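Long-range contacts in USG-1 protein homolog (Pseudomonas aeruginosa, PDB 2HJS), which probably acts as an NAD- or NADP-dependent oxidoreductase related to aspartate-semialdehyde dehydrogenase, working as a dimer: residues G16-A21 and D316-G321; G24-R29 and N325-G330; A213-I218 and L233-I238. All coordinates share one frame; numbering follows the deposited sequence. Where two conformers were deposited one is given.

Interaction 1 (G16-A21 and D316-G321)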
loop_
_atom_site.group_PDB
_atom_site.type_symbol
_atom_site.label_atom_id
_atom_site.label_comp_id
_atom_site.label_asym_id
_atom_site.label_seq_id
_atom_site.Cartn_x
_atom_site.Cartn_y
_atom_site.Cartn_z
ATOM N N GLY A 16 -20.677 13.535 -13.426
ATOM C CA GLY A 16 -19.467 13.071 -12.750
ATOM C C GLY A 16 -19.265 11.591 -12.979
ATOM O O GLY A 16 -20.160 10.886 -13.468
ATOM N N SER A 17 -18.107 11.083 -12.597
ATOM C CA SER A 17 -17.811 9.698 -12.911
ATOM C C SER A 17 -18.721 8.747 -12.117
ATOM O O SER A 17 -19.263 7.790 -12.677
ATOM C CB SER A 17 -16.323 9.417 -12.727
ATOM O OG SER A 17 -15.962 9.748 -11.414
ATOM N N VAL A 18 -18.948 9.036 -10.836
ATOM C CA VAL A 18 -19.888 8.220 -10.050
ATOM C C VAL A 18 -21.340 8.414 -10.536
ATOM O O VAL A 18 -22.080 7.446 -10.661
ATOM C CB VAL A 18 -19.794 8.492 -8.531
ATOM C CG1 VAL A 18 -20.899 7.765 -7.816
ATOM C CG2 VAL A 18 -18.402 8.056 -7.993
ATOM N N GLY A 19 -21.729 9.655 -10.833
ATOM C CA GLY A 19 -23.079 9.929 -11.329
ATOM C C GLY A 19 -23.374 9.183 -12.611
ATOM O O GLY A 19 -24.441 8.591 -12.758
ATOM N N GLU A 20 -22.427 9.219 -13.538
ATOM C CA GLU A 20 -22.517 8.505 -14.812
ATOM C C GLU A 20 -22.659 6.974 -14.626
ATOM O O GLU A 20 -23.462 6.318 -15.302
ATOM C CB GLU A 20 -21.255 8.806 -15.634
ATOM C CG GLU A 20 -21.362 8.564 -17.126
ATOM C CD GLU A 20 -19.995 8.462 -17.831
ATOM O OE1 GLU A 20 -18.934 8.575 -17.159
ATOM O OE2 GLU A 20 -19.978 8.222 -19.064
ATOM N N ALA A 21 -21.872 6.402 -13.720
ATOM C CA ALA A 21 -21.955 4.960 -13.467
ATOM C C ALA A 21 -23.329 4.651 -12.890
ATOM O O ALA A 21 -23.937 3.655 -13.233
ATOM C CB ALA A 21 -20.834 4.494 -12.511
ATOM N N ASP A 316 -14.095 -2.023 -7.622
ATOM C CA ASP A 316 -14.291 -0.851 -8.461
ATOM C C ASP A 316 -14.937 0.260 -7.608
ATOM O O ASP A 316 -16.137 0.219 -7.302
ATOM C CB ASP A 316 -15.160 -1.226 -9.679
ATOM C CG ASP A 316 -15.307 -0.091 -10.676
ATOM O OD1 ASP A 316 -15.200 1.098 -10.264
ATOM O OD2 ASP A 316 -15.551 -0.392 -11.875
ATOM N N ASN A 317 -14.119 1.237 -7.203
ATOM C CA ASN A 317 -14.580 2.336 -6.360
ATOM C C ASN A 317 -15.716 3.145 -6.987
ATOM O O ASN A 317 -16.597 3.619 -6.290
ATOM C CB ASN A 317 -13.403 3.256 -5.994
ATOM C CG ASN A 317 -12.682 3.797 -7.215
ATOM O OD1 ASN A 317 -12.261 3.042 -8.103
ATOM N ND2 ASN A 317 -12.563 5.119 -7.278
ATOM N N VAL A 318 -15.718 3.276 -8.306
ATOM C CA VAL A 318 -16.763 4.044 -8.973
ATOM C C VAL A 318 -18.087 3.272 -9.135
ATOM O O VAL A 318 -19.132 3.695 -8.624
ATOM C CB VAL A 318 -16.262 4.602 -10.314
ATOM C CG1 VAL A 318 -17.415 5.265 -11.102
ATOM C CG2 VAL A 318 -15.123 5.614 -10.055
ATOM N N ARG A 319 -18.020 2.148 -9.844
ATOM C CA ARG A 319 -19.188 1.337 -10.164
ATOM C C ARG A 319 -19.743 0.624 -8.925
ATOM O O ARG A 319 -20.953 0.630 -8.714
ATOM C CB ARG A 319 -18.825 0.303 -11.223
ATOM C CG ARG A 319 -20.013 -0.573 -11.657
ATOM C CD ARG A 319 -19.543 -1.763 -12.483
ATOM N NE ARG A 319 -20.642 -2.687 -12.775
ATOM C CZ ARG A 319 -21.523 -2.545 -13.772
ATOM N NH1 ARG A 319 -21.440 -1.513 -14.602
ATOM N NH2 ARG A 319 -22.496 -3.442 -13.939
ATOM N N LYS A 320 -18.855 -0.004 -8.136
ATOM C CA LYS A 320 -19.277 -0.854 -7.027
ATOM C C LYS A 320 -19.349 -0.120 -5.672
ATOM O O LYS A 320 -20.424 0.026 -5.120
ATOM C CB LYS A 320 -18.397 -2.115 -6.914
ATOM C CG LYS A 320 -18.653 -2.938 -5.623
ATOM C CD LYS A 320 -20.146 -3.423 -5.560
ATOM C CE LYS A 320 -20.414 -4.372 -4.393
ATOM N NZ LYS A 320 -19.786 -5.723 -4.520
ATOM N N GLY A 321 -18.215 0.337 -5.142
ATOM C CA GLY A 321 -18.186 0.932 -3.806
ATOM C C GLY A 321 -19.172 2.075 -3.673
ATOM O O GLY A 321 -19.981 2.089 -2.745
#
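Val-318 carries this contact almost alone, laying its CG1 methyl across the first turn of helix 17-28. Its chi1 of 173° sets CG1 anti to the backbone N, and from there the methyl meets backbone and side chain together. Ser-17 O lies 3.5 Å from Val-318 CG1; that carbonyl is already taken up by the helical bond from Ala-21 N. Beside it, Ala-21 CB points toward the other helix and touches the same Val-318 CG1 at 3.8 Å. Val-18 adds a third side: its CA is 4.0 Å from Val-318 CG1, while its own CG2 methyl sits a little farther off. The first turn belongs to the glycine-rich GATGSVG segment of the Rossmann-type NAD-binding domain, which contributes Gly-16 as N-cap and Gly-19 within the helix. A dioxane molecule, probably from the crystallisation liquor, hydrogen-bonds to Ser-17 N, at the helix end where Rossmann domains usually hold the dinucleotide phosphates. The short helical segments 17-21 and 317-321 cross at -49°, their axes 8.7 Å apart at the closest approach. Asp-316 caps helix 317-336: its OD1 takes Arg-319 N at 3.0 Å from above the carboxylate plane, and accepts a weaker bond from Val-318 N. Arg-319 meets Ala-21 CB with its CA; its CB points away, and the guanidinium pairs with Asp-292 and Glu-28.

Interaction 2 (G24-R29 and N325-G330)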
loop_
_atom_site.group_PDB
_atom_site.type_symbol
_atom_site.label_atom_id
_atom_site.label_comp_id
_atom_site.label_asym_id
_atom_site.label_seq_id
_atom_site.Cartn_x
_atom_site.Cartn_y
_atom_site.Cartn_z
ATOM N N GLY A 24 -26.013 4.588 -15.610
ATOM C CA GLY A 24 -25.892 3.338 -16.364
ATOM C C GLY A 24 -26.455 2.150 -15.582
ATOM O O GLY A 24 -27.087 1.274 -16.158
ATOM N N LEU A 25 -26.229 2.115 -14.272
ATOM C CA LEU A 25 -26.781 1.049 -13.438
ATOM C C LEU A 25 -28.303 1.065 -13.300
ATOM O O LEU A 25 -28.915 -0.002 -13.195
ATOM C CB LEU A 25 -26.160 1.085 -12.046
ATOM C CG LEU A 25 -24.704 0.633 -11.991
ATOM C CD1 LEU A 25 -24.154 0.952 -10.612
ATOM C CD2 LEU A 25 -24.549 -0.856 -12.338
ATOM N N LEU A 26 -28.903 2.260 -13.270
ATOM C CA LEU A 26 -30.343 2.375 -13.283
ATOM C C LEU A 26 -30.913 1.702 -14.523
ATOM O O LEU A 26 -31.957 1.073 -14.454
ATOM C CB LEU A 26 -30.809 3.844 -13.219
ATOM C CG LEU A 26 -30.441 4.589 -11.932
ATOM C CD1 LEU A 26 -30.928 6.038 -12.026
ATOM C CD2 LEU A 26 -30.974 3.864 -10.685
ATOM N N ASP A 27 -30.212 1.829 -15.645
ATOM C CA ASP A 27 -30.684 1.285 -16.917
ATOM C C ASP A 27 -30.439 -0.245 -16.915
ATOM O O ASP A 27 -31.377 -1.035 -17.099
ATOM C CB ASP A 27 -29.925 2.000 -18.027
ATOM C CG ASP A 27 -30.325 1.558 -19.416
ATOM O OD1 ASP A 27 -31.361 0.864 -19.604
ATOM O OD2 ASP A 27 -29.595 1.951 -20.355
ATOM N N GLU A 28 -29.191 -0.642 -16.648
ATOM C CA GLU A 28 -28.778 -2.051 -16.566
ATOM C C GLU A 28 -29.653 -2.929 -15.671
ATOM O O GLU A 28 -29.925 -4.087 -16.004
ATOM C CB GLU A 28 -27.373 -2.135 -15.965
ATOM C CG GLU A 28 -26.280 -2.591 -16.866
ATOM C CD GLU A 28 -24.985 -2.879 -16.074
ATOM O OE1 GLU A 28 -24.030 -2.058 -16.199
ATOM O OE2 GLU A 28 -24.957 -3.897 -15.313
ATOM N N ARG A 29 -30.015 -2.389 -14.505
ATOM C CA ARG A 29 -30.727 -3.138 -13.485
ATOM C C ARG A 29 -32.233 -2.959 -13.599
ATOM O O ARG A 29 -32.985 -3.436 -12.729
ATOM C CB ARG A 29 -30.245 -2.734 -12.072
ATOM C CG ARG A 29 -28.776 -3.013 -11.809
ATOM C CD ARG A 29 -28.361 -2.629 -10.406
ATOM N NE ARG A 29 -29.066 -3.420 -9.409
ATOM C CZ ARG A 29 -28.700 -4.639 -9.006
ATOM N NH1 ARG A 29 -27.595 -5.219 -9.463
ATOM N NH2 ARG A 29 -29.435 -5.271 -8.110
ATOM N N ASN A 325 -23.718 0.341 -4.620
ATOM C CA ASN A 325 -24.260 0.368 -3.252
ATOM C C ASN A 325 -25.420 1.369 -3.091
ATOM O O ASN A 325 -26.424 1.077 -2.425
ATOM C CB ASN A 325 -23.153 0.630 -2.220
ATOM C CG ASN A 325 -22.295 -0.596 -1.963
ATOM O OD1 ASN A 325 -22.818 -1.700 -1.776
ATOM N ND2 ASN A 325 -20.956 -0.409 -1.934
ATOM N N ALA A 326 -25.285 2.545 -3.706
ATOM C CA ALA A 326 -26.337 3.556 -3.672
ATOM C C ALA A 326 -27.613 3.029 -4.356
ATOM O O ALA A 326 -28.720 3.182 -3.846
ATOM C CB ALA A 326 -25.851 4.852 -4.334
ATOM N N VAL A 327 -27.451 2.395 -5.507
ATOM C CA VAL A 327 -28.589 1.874 -6.252
ATOM C C VAL A 327 -29.272 0.722 -5.480
ATOM O O VAL A 327 -30.495 0.673 -5.391
ATOM C CB VAL A 327 -28.169 1.429 -7.669
ATOM C CG1 VAL A 327 -29.335 0.767 -8.400
ATOM C CG2 VAL A 327 -27.657 2.626 -8.493
ATOM N N LEU A 328 -28.475 -0.181 -4.911
ATOM C CA LEU A 328 -29.016 -1.272 -4.102
ATOM C C LEU A 328 -29.872 -0.751 -2.950
ATOM O O LEU A 328 -30.932 -1.331 -2.656
ATOM C CB LEU A 328 -27.881 -2.160 -3.578
ATOM C CG LEU A 328 -27.115 -3.026 -4.588
ATOM C CD1 LEU A 328 -25.917 -3.693 -3.904
ATOM C CD2 LEU A 328 -28.016 -4.081 -5.199
ATOM N N LEU A 329 -29.420 0.340 -2.311
ATOM C CA LEU A 329 -30.169 1.046 -1.264
ATOM C C LEU A 329 -31.475 1.608 -1.784
ATOM O O LEU A 329 -32.511 1.459 -1.142
ATOM C CB LEU A 329 -29.308 2.160 -0.633
ATOM C CG LEU A 329 -29.898 2.976 0.532
ATOM C CD1 LEU A 329 -30.406 2.054 1.646
ATOM C CD2 LEU A 329 -28.827 3.946 1.083
ATOM N N GLY A 330 -31.439 2.236 -2.959
ATOM C CA GLY A 330 -32.635 2.691 -3.632
ATOM C C GLY A 330 -33.607 1.561 -3.943
ATOM O O GLY A 330 -34.817 1.726 -3.806
#
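The first helix of the Rossmann-type domain packs here against the long C-terminal helix 317-336, with Leu-25, Leu-26 and Arg-29 meeting Val-327 and Leu-328. Val-327 is the central residue. Its CB points toward helix 17-28; CG2 faces Leu-25, CG1 faces Arg-29, and Leu-26 touches both. The CG2 methyl reaches Leu-25 CB at 4.2 Å. Leu-26 comes in at a slant, its CD2 standing 4.2 Å from Val-327 CG2. The other branch, Val-327 CG1, has Arg-29 CD at 4.1 Å, where the two side chains run antiparallel alongside each other. These are ordinary van der Waals distances; the part made by Leu-25, Leu-26 and Val-327 is apolar, and Arg-29 borders it. Leu-22 of helix 17-28 also lies against Val-327, and Phe-51 covers Leu-26 from strand 48-51, which ties the seam into the nucleotide-binding domain.

Arg-29, the first residue to leave helical geometry after helix 17-28, closes the seam at its more exposed end. Its chain bends at chi3 (63°), placing NE off the line of the preceding carbons, and NE makes a salt bridge with Glu-331, one turn beyond Val-327. Leu-328 crosses the arginine side chain at about a right angle and lays a methyl over one face of the guanidinium, with Leu-328 CD2 3.9 Å from Arg-29 CZ and 3.5 Å from Arg-29 NH2.

Interaction 3 (A213-I218 and L233-I238)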
loop_
_atom_site.group_PDB
_atom_site.type_symbol
_atom_site.label_atom_id
_atom_site.label_comp_id
_atom_site.label_asym_id
_atom_site.label_seq_id
_atom_site.Cartn_x
_atom_site.Cartn_y
_atom_site.Cartn_z
ATOM N N ALA A 213 -8.897 13.819 5.345
ATOM C CA ALA A 213 -10.336 13.840 5.273
ATOM C C ALA A 213 -10.934 12.478 4.937
ATOM O O ALA A 213 -11.944 12.074 5.534
ATOM C CB ALA A 213 -10.852 14.960 4.262
ATOM N N ILE A 214 -10.345 11.779 3.969
ATOM C CA ILE A 214 -10.869 10.457 3.600
ATOM C C ILE A 214 -10.717 9.454 4.760
ATOM O O ILE A 214 -11.587 8.638 4.985
ATOM C CB ILE A 214 -10.278 9.930 2.236
ATOM C CG1 ILE A 214 -10.996 8.650 1.791
ATOM C CG2 ILE A 214 -8.785 9.648 2.328
ATOM C CD1 ILE A 214 -12.483 8.816 1.592
ATOM N N GLU A 215 -9.627 9.553 5.504
ATOM C CA GLU A 215 -9.375 8.703 6.677
ATOM C C GLU A 215 -10.410 8.928 7.806
ATOM O O GLU A 215 -10.886 7.964 8.427
ATOM C CB GLU A 215 -7.962 8.956 7.192
ATOM C CG GLU A 215 -6.912 8.244 6.374
ATOM C CD GLU A 215 -5.491 8.753 6.596
ATOM O OE1 GLU A 215 -5.241 9.583 7.528
ATOM O OE2 GLU A 215 -4.601 8.317 5.822
ATOM N N ARG A 216 -10.711 10.203 8.069
ATOM C CA ARG A 216 -11.777 10.624 8.976
ATOM C C ARG A 216 -13.112 10.062 8.535
ATOM O O ARG A 216 -13.867 9.509 9.347
ATOM C CB ARG A 216 -11.860 12.153 9.002
ATOM C CG ARG A 216 -11.334 12.787 10.275
ATOM C CD ARG A 216 -10.543 14.074 10.056
ATOM N NE ARG A 216 -11.152 15.090 9.183
ATOM C CZ ARG A 216 -10.432 15.853 8.359
ATOM N NH1 ARG A 216 -9.109 15.708 8.288
ATOM N NH2 ARG A 216 -11.014 16.749 7.604
ATOM N N ARG A 217 -13.408 10.211 7.246
ATOM C CA ARG A 217 -14.675 9.743 6.693
ATOM C C ARG A 217 -14.831 8.228 6.833
ATOM O O ARG A 217 -15.872 7.733 7.285
ATOM C CB ARG A 217 -14.860 10.180 5.243
ATOM C CG ARG A 217 -16.274 9.895 4.762
ATOM C CD ARG A 217 -16.515 10.238 3.301
ATOM N NE ARG A 217 -17.834 9.762 2.892
ATOM C CZ ARG A 217 -18.350 9.910 1.672
ATOM N NH1 ARG A 217 -17.657 10.520 0.719
ATOM N NH2 ARG A 217 -19.549 9.431 1.401
ATOM N N ILE A 218 -13.794 7.493 6.442
ATOM C CA ILE A 218 -13.824 6.043 6.500
ATOM C C ILE A 218 -14.041 5.619 7.951
ATOM O O ILE A 218 -14.893 4.763 8.247
ATOM C CB ILE A 218 -12.509 5.428 5.950
ATOM C CG1 ILE A 218 -12.440 5.566 4.434
ATOM C CG2 ILE A 218 -12.391 3.974 6.349
ATOM C CD1 ILE A 218 -11.021 5.502 3.881
ATOM N N LEU A 233 -10.541 0.888 14.965
ATOM C CA LEU A 233 -10.096 0.912 13.582
ATOM C C LEU A 233 -8.848 1.801 13.416
ATOM O O LEU A 233 -8.825 2.922 13.899
ATOM C CB LEU A 233 -11.179 1.530 12.738
ATOM C CG LEU A 233 -11.325 1.201 11.255
ATOM C CD1 LEU A 233 -11.795 2.452 10.471
ATOM C CD2 LEU A 233 -10.134 0.569 10.588
ATOM N N ASN A 234 -7.845 1.322 12.693
ATOM C CA ASN A 234 -6.726 2.174 12.307
ATOM C C ASN A 234 -6.634 2.223 10.779
ATOM O O ASN A 234 -6.560 1.175 10.137
ATOM C CB ASN A 234 -5.434 1.670 12.970
ATOM C CG ASN A 234 -4.240 2.554 12.685
ATOM O OD1 ASN A 234 -3.681 2.526 11.584
ATOM N ND2 ASN A 234 -3.795 3.302 13.701
ATOM N N VAL A 235 -6.701 3.440 10.210
ATOM C CA VAL A 235 -6.825 3.646 8.753
ATOM C C VAL A 235 -5.697 4.491 8.215
ATOM O O VAL A 235 -5.499 5.593 8.694
ATOM C CB VAL A 235 -8.036 4.516 8.343
ATOM C CG1 VAL A 235 -8.378 4.286 6.855
ATOM C CG2 VAL A 235 -9.196 4.296 9.196
ATOM N N THR A 236 -5.033 3.999 7.171
ATOM C CA THR A 236 -4.111 4.770 6.378
ATOM C C THR A 236 -4.572 4.705 4.926
ATOM O O THR A 236 -4.757 3.614 4.373
ATOM C CB THR A 236 -2.688 4.199 6.491
ATOM O OG1 THR A 236 -2.347 4.110 7.881
ATOM C CG2 THR A 236 -1.677 5.098 5.785
ATOM N N CYS A 237 -4.770 5.868 4.311
ATOM C CA CYS A 237 -5.033 5.910 2.873
ATOM C C CYS A 237 -3.847 6.478 2.122
ATOM O O CYS A 237 -3.429 7.618 2.346
ATOM C CB CYS A 237 -6.299 6.704 2.544
ATOM S SG CYS A 237 -7.762 5.906 3.205
ATOM N N ILE A 238 -3.340 5.672 1.205
ATOM C CA ILE A 238 -2.176 6.000 0.409
ATOM C C ILE A 238 -2.668 6.249 -1.008
ATOM O O ILE A 238 -3.646 5.640 -1.446
ATOM C CB ILE A 238 -1.206 4.794 0.441
ATOM C CG1 ILE A 238 -0.535 4.724 1.799
ATOM C CG2 ILE A 238 -0.149 4.834 -0.665
ATOM C CD1 ILE A 238 -0.055 3.288 2.050
HETATM O O HOH W 1 -4.785 9.728 3.484
HETATM O O HOH W 2 -5.497 8.375 10.008
#
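Ile-218 and Cys-237 make the tight part of this helix-to-strand contact, with Ile-218 CD1 only 3.4 Å from Cys-237 SG. Ile-214 approaches the same cysteine from one turn earlier, its CG2 methyl 3.9 Å from Cys-237 CB, so both isoleucines press on the cysteine from the helix side. Earlier along the strand the fit eases: Ile-218 CG2 meets Val-235 CG1 at 4.1 Å, the two side chains passing at a slant, and Leu-233 CD1 lies 4.4 Å from Ile-218 CG2.

Glu-215 stands on the wetter side. Its chain runs extended beyond CG and carries the carboxylate to the strand backbone, where OE2 accepts from Cys-237 N at 2.9 Å. The bond is almost straight, 178° at the hydrogen, and meets OE2 on its anti side close to the carboxylate plane. Two waters complete the link. One donates to Glu-215 OE2 at 2.7 Å and also to Cys-237 O; the other donates to Glu-215 OE1 at 2.8 Å and bridges to Val-235 O. OE1 also takes Ser-212 N and forms a salt bridge with Arg-298 of the second subunit, whose charge probably favours an ionised carboxylate here, although the residue is buried.

Segments 213-218 and 233-238 run at 144°, roughly antiparallel but clearly inclined. Strand 233-239 is an outermost strand of its sheet within the chain and pairs in parallel with strand 151-160, while Asn-234 hydrogen-bonds to Gln-308 and Asn-310 of the second subunit. Helix 213-225 thus lies on the connection between two adjacent parallel strands, the beta-alpha-beta crossover, in the dimerisation domain of the semialdehyde dehydrogenase family, with its mixed, mostly antiparallel sheet.

How the interactions relate
Interactions 1 and 2 join the same two helices, 17-28 and 317-336, at successive places with centres about 11 Å apart. Both are aliphatic: interaction 1, a surface contact at the N-terminal ends of both helices, sets small residues against backbone, while the more buried interaction 2 uses larger leucines plus the Arg-29 guanidinium. They are tied directly by the salt bridge from Arg-319 to Glu-28. Interaction 3 stands apart, its centre about 20 Å from that of interaction 1 and 26 Å from that of interaction 2. It is buried too, but within the dimerisation domain, and it mixes apolar packing with a carboxylate-to-backbone bond and waters. Of the three, it alone is touched by the second subunit.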